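Local coordinates for protein chorismate synthase (Aquifex aeolicus, PDB 1Q1L) that probably catalyses the last step of chorismate biosynthesis, eliminating phosphate from 5-enolpyruvylshikimate-3-phosphate with the help of reduced FMN, at residues L33-R47 with R140-K154. Numbering follows the deposited sequence.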
loop_
_atom_site.group_PDB
_atom_site.type_symbol
_atom_site.label_atom_id
_atom_site.label_comp_id
_atom_site.label_asym_id
_atom_site.label_seq_id
_atom_site.Cartn_x
_atom_site.Cartn_y
_atom_site.Cartn_z
ATOM N N LEU A 33 -22.398 -1.413 -12.766
ATOM C CA LEU A 33 -23.020 -2.195 -11.702
ATOM C C LEU A 33 -24.246 -1.421 -11.226
ATOM O O LEU A 33 -24.130 -0.277 -10.789
ATOM C CB LEU A 33 -22.073 -2.361 -10.511
ATOM C CG LEU A 33 -22.734 -2.975 -9.264
ATOM C CD1 LEU A 33 -22.971 -4.465 -9.505
ATOM C CD2 LEU A 33 -21.856 -2.767 -8.028
ATOM N N PRO A 34 -25.440 -2.023 -11.318
ATOM C CA PRO A 34 -26.630 -1.298 -10.855
ATOM C C PRO A 34 -26.477 -1.023 -9.360
ATOM O O PRO A 34 -26.187 -1.939 -8.593
ATOM C CB PRO A 34 -27.764 -2.279 -11.135
ATOM C CG PRO A 34 -27.247 -3.075 -12.311
ATOM C CD PRO A 34 -25.804 -3.305 -11.943
ATOM N N LEU A 35 -26.663 0.227 -8.944
ATOM C CA LEU A 35 -26.533 0.586 -7.531
ATOM C C LEU A 35 -27.500 1.706 -7.160
ATOM O O LEU A 35 -27.600 2.705 -7.869
ATOM C CB LEU A 35 -25.097 1.033 -7.225
ATOM C CG LEU A 35 -24.752 1.402 -5.773
ATOM C CD1 LEU A 35 -24.864 0.170 -4.876
ATOM C CD2 LEU A 35 -23.338 1.958 -5.703
ATOM N N SER A 36 -28.199 1.541 -6.041
ATOM C CA SER A 36 -29.153 2.545 -5.588
ATOM C C SER A 36 -28.924 2.890 -4.123
ATOM O O SER A 36 -28.274 2.141 -3.393
ATOM C CB SER A 36 -30.581 2.024 -5.755
ATOM O OG SER A 36 -30.803 0.920 -4.892
ATOM N N GLU A 37 -29.458 4.027 -3.696
ATOM C CA GLU A 37 -29.325 4.432 -2.304
ATOM C C GLU A 37 -30.160 3.494 -1.426
ATOM O O GLU A 37 -29.783 3.191 -0.298
ATOM C CB GLU A 37 -29.791 5.884 -2.117
ATOM C CG GLU A 37 -29.061 6.888 -3.010
ATOM C CD GLU A 37 -29.375 8.336 -2.670
ATOM O OE1 GLU A 37 -30.573 8.694 -2.628
ATOM O OE2 GLU A 37 -28.425 9.120 -2.452
ATOM N N GLU A 38 -31.293 3.030 -1.947
ATOM C CA GLU A 38 -32.162 2.134 -1.180
ATOM C C GLU A 38 -31.431 0.868 -0.744
ATOM O O GLU A 38 -31.605 0.405 0.380
ATOM C CB GLU A 38 -33.409 1.768 -1.990
ATOM C CG GLU A 38 -34.248 0.631 -1.392
ATOM C CD GLU A 38 -34.455 0.758 0.115
ATOM O OE1 GLU A 38 -34.762 1.873 0.594
ATOM O OE2 GLU A 38 -34.319 -0.263 0.822
ATOM N N GLU A 39 -30.621 0.305 -1.637
ATOM C CA GLU A 39 -29.856 -0.894 -1.313
ATOM C C GLU A 39 -28.909 -0.586 -0.157
ATOM O O GLU A 39 -28.717 -1.402 0.746
ATOM C CB GLU A 39 -29.050 -1.353 -2.526
ATOM C CG GLU A 39 -29.889 -1.982 -3.620
ATOM C CD GLU A 39 -29.132 -2.132 -4.925
ATOM O OE1 GLU A 39 -29.316 -3.170 -5.598
ATOM O OE2 GLU A 39 -28.367 -1.208 -5.284
ATOM N N ILE A 40 -28.320 0.603 -0.188
ATOM C CA ILE A 40 -27.398 1.005 0.861
ATOM C C ILE A 40 -28.179 1.277 2.139
ATOM O O ILE A 40 -27.809 0.802 3.215
ATOM C CB ILE A 40 -26.609 2.265 0.454
ATOM C CG1 ILE A 40 -25.762 1.952 -0.788
ATOM C CG2 ILE A 40 -25.735 2.731 1.613
ATOM C CD1 ILE A 40 -24.905 3.115 -1.275
ATOM N N ASN A 41 -29.268 2.030 2.015
ATOM C CA ASN A 41 -30.095 2.350 3.168
ATOM C C ASN A 41 -30.626 1.088 3.843
ATOM O O ASN A 41 -30.719 1.023 5.068
ATOM C CB ASN A 41 -31.264 3.249 2.751
ATOM C CG ASN A 41 -30.801 4.587 2.199
ATOM O OD1 ASN A 41 -29.751 5.101 2.585
ATOM N ND2 ASN A 41 -31.594 5.166 1.305
ATOM N N HIS A 42 -30.970 0.080 3.053
ATOM C CA HIS A 42 -31.478 -1.154 3.639
ATOM C C HIS A 42 -30.486 -1.724 4.654
ATOM O O HIS A 42 -30.881 -2.168 5.731
ATOM C CB HIS A 42 -31.747 -2.206 2.571
ATOM C CG HIS A 42 -32.376 -3.451 3.116
ATOM N ND1 HIS A 42 -32.149 -4.700 2.582
ATOM C CD2 HIS A 42 -33.220 -3.637 4.159
ATOM C CE1 HIS A 42 -32.823 -5.602 3.272
ATOM N NE2 HIS A 42 -33.480 -4.983 4.234
ATOM N N GLU A 43 -29.199 -1.717 4.311
ATOM C CA GLU A 43 -28.186 -2.240 5.223
ATOM C C GLU A 43 -28.031 -1.324 6.437
ATOM O O GLU A 43 -27.854 -1.794 7.561
ATOM C CB GLU A 43 -26.838 -2.399 4.512
ATOM C CG GLU A 43 -26.814 -3.470 3.434
ATOM C CD GLU A 43 -27.181 -4.850 3.957
ATOM O OE1 GLU A 43 -26.776 -5.192 5.087
ATOM O OE2 GLU A 43 -27.864 -5.604 3.230
ATOM N N LEU A 44 -28.093 -0.015 6.213
ATOM C CA LEU A 44 -27.971 0.926 7.317
ATOM C C LEU A 44 -29.110 0.711 8.313
ATOM O O LEU A 44 -28.923 0.850 9.521
ATOM C CB LEU A 44 -27.986 2.369 6.797
ATOM C CG LEU A 44 -26.762 2.749 5.955
ATOM C CD1 LEU A 44 -26.891 4.188 5.461
ATOM C CD2 LEU A 44 -25.494 2.574 6.791
ATOM N N ARG A 45 -30.285 0.356 7.799
ATOM C CA ARG A 45 -31.445 0.118 8.654
ATOM C C ARG A 45 -31.285 -1.140 9.513
ATOM O O ARG A 45 -31.707 -1.167 10.667
ATOM C CB ARG A 45 -32.723 0.020 7.810
ATOM C CG ARG A 45 -33.185 1.356 7.240
ATOM C CD ARG A 45 -34.652 1.312 6.822
ATOM N NE ARG A 45 -34.901 0.366 5.739
ATOM C CZ ARG A 45 -34.656 0.609 4.453
ATOM N NH1 ARG A 45 -34.158 1.779 4.074
ATOM N NH2 ARG A 45 -34.904 -0.326 3.546
ATOM N N ARG A 46 -30.674 -2.180 8.952
ATOM C CA ARG A 46 -30.464 -3.413 9.694
ATOM C C ARG A 46 -29.508 -3.177 10.859
ATOM O O ARG A 46 -29.708 -3.718 11.946
ATOM C CB ARG A 46 -29.905 -4.504 8.778
ATOM C CG ARG A 46 -30.855 -4.942 7.670
ATOM C CD ARG A 46 -30.206 -5.995 6.781
ATOM N NE ARG A 46 -29.876 -7.210 7.526
ATOM C CZ ARG A 46 -28.700 -7.828 7.466
ATOM N NH1 ARG A 46 -27.730 -7.343 6.696
ATOM N NH2 ARG A 46 -28.492 -8.935 8.169
ATOM N N ARG A 47 -28.476 -2.364 10.641
ATOM C CA ARG A 47 -27.517 -2.076 11.706
ATOM C C ARG A 47 -28.188 -1.281 12.828
ATOM O O ARG A 47 -27.961 -1.546 14.010
ATOM C CB ARG A 47 -26.324 -1.274 11.177
ATOM C CG ARG A 47 -25.185 -1.143 12.193
ATOM C CD ARG A 47 -24.163 -0.090 11.780
ATOM N NE ARG A 47 -24.699 1.253 11.951
ATOM C CZ ARG A 47 -24.489 2.022 13.014
ATOM N NH1 ARG A 47 -23.733 1.597 14.016
ATOM N NH2 ARG A 47 -25.058 3.214 13.085
ATOM N N ARG A 140 -20.253 4.436 15.926
ATOM C CA ARG A 140 -20.971 5.263 14.965
ATOM C C ARG A 140 -20.291 5.076 13.612
ATOM O O ARG A 140 -20.946 5.061 12.575
ATOM C CB ARG A 140 -20.879 6.733 15.376
ATOM C CG ARG A 140 -22.147 7.553 15.184
ATOM C CD ARG A 140 -22.602 7.670 13.739
ATOM N NE ARG A 140 -23.732 6.791 13.466
ATOM C CZ ARG A 140 -24.714 7.065 12.613
ATOM N NH1 ARG A 140 -24.723 8.204 11.935
ATOM N NH2 ARG A 140 -25.697 6.192 12.438
ATOM N N GLU A 141 -18.969 4.932 13.644
ATOM C CA GLU A 141 -18.166 4.757 12.438
ATOM C C GLU A 141 -18.526 3.491 11.669
ATOM O O GLU A 141 -18.365 3.449 10.449
ATOM C CB GLU A 141 -16.675 4.737 12.801
ATOM C CG GLU A 141 -15.701 4.897 11.626
ATOM C CD GLU A 141 -15.434 3.602 10.868
ATOM O OE1 GLU A 141 -15.108 2.583 11.518
ATOM O OE2 GLU A 141 -15.535 3.607 9.621
ATOM N N THR A 142 -19.016 2.466 12.368
ATOM C CA THR A 142 -19.370 1.222 11.693
ATOM C C THR A 142 -20.474 1.463 10.670
ATOM O O THR A 142 -20.623 0.694 9.722
ATOM C CB THR A 142 -19.820 0.101 12.686
ATOM O OG1 THR A 142 -21.033 0.483 13.344
ATOM C CG2 THR A 142 -18.743 -0.156 13.729
ATOM N N ALA A 143 -21.246 2.529 10.850
ATOM C CA ALA A 143 -22.313 2.842 9.899
ATOM C C ALA A 143 -21.716 3.117 8.512
ATOM O O ALA A 143 -22.297 2.748 7.488
ATOM C CB ALA A 143 -23.103 4.050 10.376
ATOM N N ALA A 144 -20.558 3.768 8.478
ATOM C CA ALA A 144 -19.908 4.055 7.205
ATOM C C ALA A 144 -19.369 2.743 6.636
ATOM O O ALA A 144 -19.361 2.541 5.423
ATOM C CB ALA A 144 -18.765 5.055 7.404
ATOM N N ARG A 145 -18.920 1.854 7.521
ATOM C CA ARG A 145 -18.396 0.565 7.080
ATOM C C ARG A 145 -19.504 -0.245 6.436
ATOM O O ARG A 145 -19.285 -0.952 5.451
ATOM C CB ARG A 145 -17.836 -0.237 8.251
ATOM C CG ARG A 145 -16.649 0.366 8.962
ATOM C CD ARG A 145 -15.961 -0.733 9.759
ATOM N NE ARG A 145 -15.100 -0.235 10.824
ATOM C CZ ARG A 145 -14.272 -1.009 11.516
ATOM N NH1 ARG A 145 -14.198 -2.309 11.243
ATOM N NH2 ARG A 145 -13.519 -0.489 12.475
ATOM N N VAL A 146 -20.702 -0.153 7.003
ATOM C CA VAL A 146 -21.843 -0.888 6.471
ATOM C C VAL A 146 -22.250 -0.346 5.100
ATOM O O VAL A 146 -22.666 -1.104 4.226
ATOM C CB VAL A 146 -23.041 -0.834 7.462
ATOM C CG1 VAL A 146 -24.304 -1.377 6.810
ATOM C CG2 VAL A 146 -22.713 -1.656 8.704
ATOM N N ALA A 147 -22.120 0.961 4.907
ATOM C CA ALA A 147 -22.472 1.572 3.622
ATOM C C ALA A 147 -21.511 1.090 2.527
ATOM O O ALA A 147 -21.933 0.737 1.421
ATOM C CB ALA A 147 -22.432 3.105 3.736
ATOM N N VAL A 148 -20.215 1.090 2.827
ATOM C CA VAL A 148 -19.225 0.620 1.861
ATOM C C VAL A 148 -19.489 -0.858 1.595
ATOM O O VAL A 148 -19.426 -1.322 0.450
ATOM C CB VAL A 148 -17.781 0.797 2.397
ATOM C CG1 VAL A 148 -16.791 0.025 1.524
ATOM C CG2 VAL A 148 -17.410 2.286 2.414
ATOM N N GLY A 149 -19.794 -1.591 2.665
ATOM C CA GLY A 149 -20.076 -3.009 2.538
ATOM C C GLY A 149 -21.325 -3.296 1.726
ATOM O O GLY A 149 -21.396 -4.302 1.014
ATOM N N ALA A 150 -22.319 -2.419 1.823
ATOM C CA ALA A 150 -23.557 -2.603 1.067
ATOM C C ALA A 150 -23.250 -2.597 -0.423
ATOM O O ALA A 150 -23.848 -3.348 -1.197
ATOM C CB ALA A 150 -24.560 -1.486 1.405
ATOM N N VAL A 151 -22.312 -1.748 -0.832
ATOM C CA VAL A 151 -21.941 -1.676 -2.242
ATOM C C VAL A 151 -21.238 -2.971 -2.644
ATOM O O VAL A 151 -21.504 -3.539 -3.703
ATOM C CB VAL A 151 -20.997 -0.465 -2.513
ATOM C CG1 VAL A 151 -20.625 -0.402 -3.987
ATOM C CG2 VAL A 151 -21.689 0.827 -2.096
ATOM N N CYS A 152 -20.345 -3.443 -1.786
ATOM C CA CYS A 152 -19.612 -4.668 -2.070
ATOM C C CYS A 152 -20.546 -5.869 -2.143
ATOM O O CYS A 152 -20.341 -6.771 -2.955
ATOM C CB CYS A 152 -18.531 -4.877 -1.015
ATOM S SG CYS A 152 -17.299 -3.554 -1.050
ATOM N N LYS A 153 -21.578 -5.879 -1.304
ATOM C CA LYS A 153 -22.546 -6.974 -1.336
ATOM C C LYS A 153 -23.269 -6.970 -2.677
ATOM O O LYS A 153 -23.463 -8.018 -3.287
ATOM C CB LYS A 153 -23.587 -6.829 -0.227
ATOM C CG LYS A 153 -23.119 -7.191 1.166
ATOM C CD LYS A 153 -24.313 -7.217 2.115
ATOM C CE LYS A 153 -23.909 -7.589 3.528
ATOM N NZ LYS A 153 -25.089 -7.606 4.438
ATOM N N LYS A 154 -23.689 -5.793 -3.134
ATOM C CA LYS A 154 -24.381 -5.709 -4.417
ATOM C C LYS A 154 -23.471 -6.278 -5.499
ATOM O O LYS A 154 -23.900 -7.061 -6.349
ATOM C CB LYS A 154 -24.743 -4.259 -4.747
ATOM C CG LYS A 154 -25.562 -4.119 -6.028
ATOM C CD LYS A 154 -26.819 -4.997 -5.970
ATOM C CE LYS A 154 -27.546 -5.039 -7.312
ATOM N NZ LYS A 154 -28.040 -3.697 -7.727
HETATM O O HOH W 1 -24.436 -5.496 6.293
#
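E43 and I40 of helix 37-47 pack on A150 and V146 of helix 142-154 in a buried helix-helix contact over the antiparallel sheet that holds strands 21-27 and 80-85. The helix axes are 132° apart, an oblique crossing, and come within 8.5 Å of each other. The small CB of A150 sits 3.8 Å from I40 CA and 3.6 Å from E43 CG. I40 CD1 meets V151 CG2, L35 CD2 meets both V151 methyls, and I40 and L44 also reach strand 80-85. Both helices belong to the helical layer of the beta-alpha-beta sandwich of chorismate synthase. Along one side, E43 bends at chi2 (-58°), and its OE1 forms a salt bridge with K153 NZ at 3.0 Å; NZ lies above the carboxylate plane. R46 NH1 takes the syn lone pair of the same oxygen. A water links OE1 and K153 NZ, and E364 pairs with both cations. A glutamine at E43 would probably leave K153 to lean on E364, and R46 on E364 and E198, for charge compensation. Toward the start of helix 37-47, K154 NZ forms a salt bridge with E39 OE1 and a 2.7 Å hydrogen bond to P34 O. At the far end, the guanidinium of R47, predicted to bind NADP(+), lays one face over A143 CB.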